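Local coordinates for protein neisseria adhesin A (Neisseria meningitidis, PDB 4CJD) that probably mediates adhesion to human epithelial cells and their uptake of the bacterium, as a trimeric autotransporter on the meningococcal surface, at residues Gly19-Thr24 with Thr35-Glu40. Numbering follows the deposited sequence.
Sequences GVYNNT and TIYDIE. Unlike the reference sequence in segment 19-24: G19 (reference Asn), V20 (reference Ser). Unlike the reference sequence in segment 35-40: E40 (reference Asn).
Y21 and Y37 form a T-shaped pair, with ring planes at 90° and centroids 4.7 Å apart. The CD2 edge of Y37 comes over one face of Y21, Y37 CD2 lying 3.3 Å from Y21 CE2. CG of Y21 is anti to its backbone N (chi1 -176°), which carries the ring out to meet Y37 and T35. Y21 OH donates to T35 O at 2.5 Å, short enough that the exact length is doubtful; T35 O sits at the edge of the ring, in its plane. One residue further along the helix, N22 ND2 donates to Y37 O at 3.1 Å, with a nearly straight N-H...O angle of 177° and the acceptor in the amide plane. These contacts join helix 9-28, whose V20 and N23 pack on V20 and N23 of the two other subunits of the homotrimer, to strand 35-40 of the head domain. Waters extend the polar link: one joins N22 OD1 (a weak bond) to Y37 N, another joins N22 OD1 to Y37 O. N22 ND2 also donates to V18 O, its stronger partner, which probably helps set the amide's rotation, while I36 and D38 bond through their backbones to R47 and K45 of strand 43-48, the other half of the hairpin.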
loop_
_atom_site.group_PDB
_atom_site.type_symbol
_atom_site.label_atom_id
_atom_site.label_comp_id
_atom_site.label_asym_id
_atom_site.label_seq_id
_atom_site.Cartn_x
_atom_site.Cartn_y
_atom_site.Cartn_z
ATOM N N GLY A 19 31.423 28.374 -13.122
ATOM C CA GLY A 19 30.043 28.191 -12.692
ATOM C C GLY A 19 29.336 27.073 -13.459
ATOM O O GLY A 19 28.622 26.215 -12.882
ATOM N N VAL A 20 29.531 27.079 -14.774
ATOM C CA VAL A 20 28.994 26.018 -15.644
ATOM C C VAL A 20 29.474 24.631 -15.208
ATOM O O VAL A 20 28.691 23.680 -15.089
ATOM C CB VAL A 20 29.405 26.232 -17.143
ATOM C CG1 VAL A 20 29.235 24.950 -17.934
ATOM C CG2 VAL A 20 28.605 27.320 -17.765
ATOM N N TYR A 21 30.772 24.516 -14.951
ATOM C CA TYR A 21 31.343 23.230 -14.523
ATOM C C TYR A 21 30.683 22.746 -13.241
ATOM O O TYR A 21 30.315 21.609 -13.131
ATOM C CB TYR A 21 32.862 23.356 -14.324
ATOM C CG TYR A 21 33.589 22.058 -13.971
ATOM C CD1 TYR A 21 34.031 21.181 -14.965
ATOM C CD2 TYR A 21 33.825 21.709 -12.646
ATOM C CE1 TYR A 21 34.716 19.992 -14.635
ATOM C CE2 TYR A 21 34.497 20.537 -12.302
ATOM C CZ TYR A 21 34.956 19.680 -13.295
ATOM O OH TYR A 21 35.652 18.513 -12.940
ATOM N N ASN A 22 30.497 23.648 -12.281
ATOM C CA ASN A 22 29.875 23.264 -11.039
ATOM C C ASN A 22 28.416 22.805 -11.200
ATOM O O ASN A 22 28.025 21.805 -10.628
ATOM C CB ASN A 22 29.998 24.436 -10.048
ATOM C CG ASN A 22 31.347 24.419 -9.340
ATOM O OD1 ASN A 22 31.542 23.651 -8.402
ATOM N ND2 ASN A 22 32.299 25.216 -9.820
ATOM N N ASN A 23 27.619 23.517 -11.998
ATOM C CA ASN A 23 26.263 23.077 -12.302
ATOM C C ASN A 23 26.252 21.759 -13.034
ATOM O O ASN A 23 25.394 20.888 -12.792
ATOM C CB ASN A 23 25.538 24.141 -13.133
ATOM C CG ASN A 23 25.222 25.386 -12.315
ATOM O OD1 ASN A 23 25.306 25.354 -11.111
ATOM N ND2 ASN A 23 24.887 26.471 -12.972
ATOM N N THR A 24 27.199 21.590 -13.951
ATOM C CA THR A 24 27.304 20.312 -14.677
ATOM C C THR A 24 27.604 19.151 -13.708
ATOM O O THR A 24 26.980 18.079 -13.798
ATOM C CB THR A 24 28.381 20.446 -15.801
ATOM O OG1 THR A 24 27.985 21.524 -16.650
ATOM C CG2 THR A 24 28.549 19.147 -16.621
ATOM N N THR A 35 38.018 16.521 -10.777
ATOM C CA THR A 35 38.472 17.860 -10.437
ATOM C C THR A 35 37.289 18.688 -9.960
ATOM O O THR A 35 36.197 18.673 -10.555
ATOM C CB THR A 35 39.136 18.574 -11.642
ATOM O OG1 THR A 35 40.152 17.734 -12.179
ATOM C CG2 THR A 35 39.770 19.936 -11.219
ATOM N N ILE A 36 37.497 19.382 -8.861
ATOM C CA ILE A 36 36.543 20.367 -8.376
ATOM C C ILE A 36 37.164 21.760 -8.654
ATOM O O ILE A 36 38.315 21.987 -8.314
ATOM C CB ILE A 36 36.285 20.192 -6.898
ATOM C CG1 ILE A 36 35.325 19.007 -6.665
ATOM C CG2 ILE A 36 35.712 21.527 -6.277
ATOM C CD1 ILE A 36 35.317 18.592 -5.161
ATOM N N TYR A 37 36.425 22.660 -9.307
ATOM C CA TYR A 37 36.965 23.976 -9.666
ATOM C C TYR A 37 36.301 25.095 -8.876
ATOM O O TYR A 37 35.103 25.062 -8.603
ATOM C CB TYR A 37 36.765 24.279 -11.152
ATOM C CG TYR A 37 37.646 23.542 -12.111
ATOM C CD1 TYR A 37 38.936 23.993 -12.396
ATOM C CD2 TYR A 37 37.185 22.414 -12.766
ATOM C CE1 TYR A 37 39.756 23.308 -13.299
ATOM C CE2 TYR A 37 37.980 21.736 -13.679
ATOM C CZ TYR A 37 39.252 22.193 -13.948
ATOM O OH TYR A 37 40.017 21.489 -14.845
ATOM N N ASP A 38 37.097 26.098 -8.543
ATOM C CA ASP A 38 36.580 27.365 -8.058
ATOM C C ASP A 38 37.415 28.471 -8.671
ATOM O O ASP A 38 38.269 28.223 -9.520
ATOM C CB ASP A 38 36.592 27.442 -6.535
ATOM C CG ASP A 38 38.007 27.499 -5.946
ATOM O OD1 ASP A 38 39.013 27.274 -6.666
ATOM O OD2 ASP A 38 38.105 27.771 -4.732
ATOM N N ILE A 39 37.140 29.690 -8.242
ATOM C CA ILE A 39 37.826 30.851 -8.748
ATOM C C ILE A 39 38.681 31.394 -7.622
ATOM O O ILE A 39 38.189 31.557 -6.502
ATOM C CB ILE A 39 36.833 31.921 -9.220
ATOM C CG1 ILE A 39 36.178 31.517 -10.546
ATOM C CG2 ILE A 39 37.532 33.267 -9.327
ATOM C CD1 ILE A 39 37.075 31.778 -11.771
ATOM N N GLU A 40 39.955 31.649 -7.914
ATOM C CA GLU A 40 40.877 32.225 -6.945
ATOM C C GLU A 40 41.779 33.243 -7.643
ATOM O O GLU A 40 42.373 32.948 -8.689
ATOM C CB GLU A 40 41.714 31.133 -6.277
ATOM C CG GLU A 40 40.903 30.177 -5.422
ATOM C CD GLU A 40 41.702 28.956 -4.999
ATOM O OE1 GLU A 40 42.951 28.994 -5.135
ATOM O OE2 GLU A 40 41.081 27.965 -4.539
HETATM O O HOH W 1 37.470 15.745 -13.554
HETATM O O HOH W 2 33.601 21.959 -9.450
HETATM O O HOH W 3 33.167 24.219 -6.180
#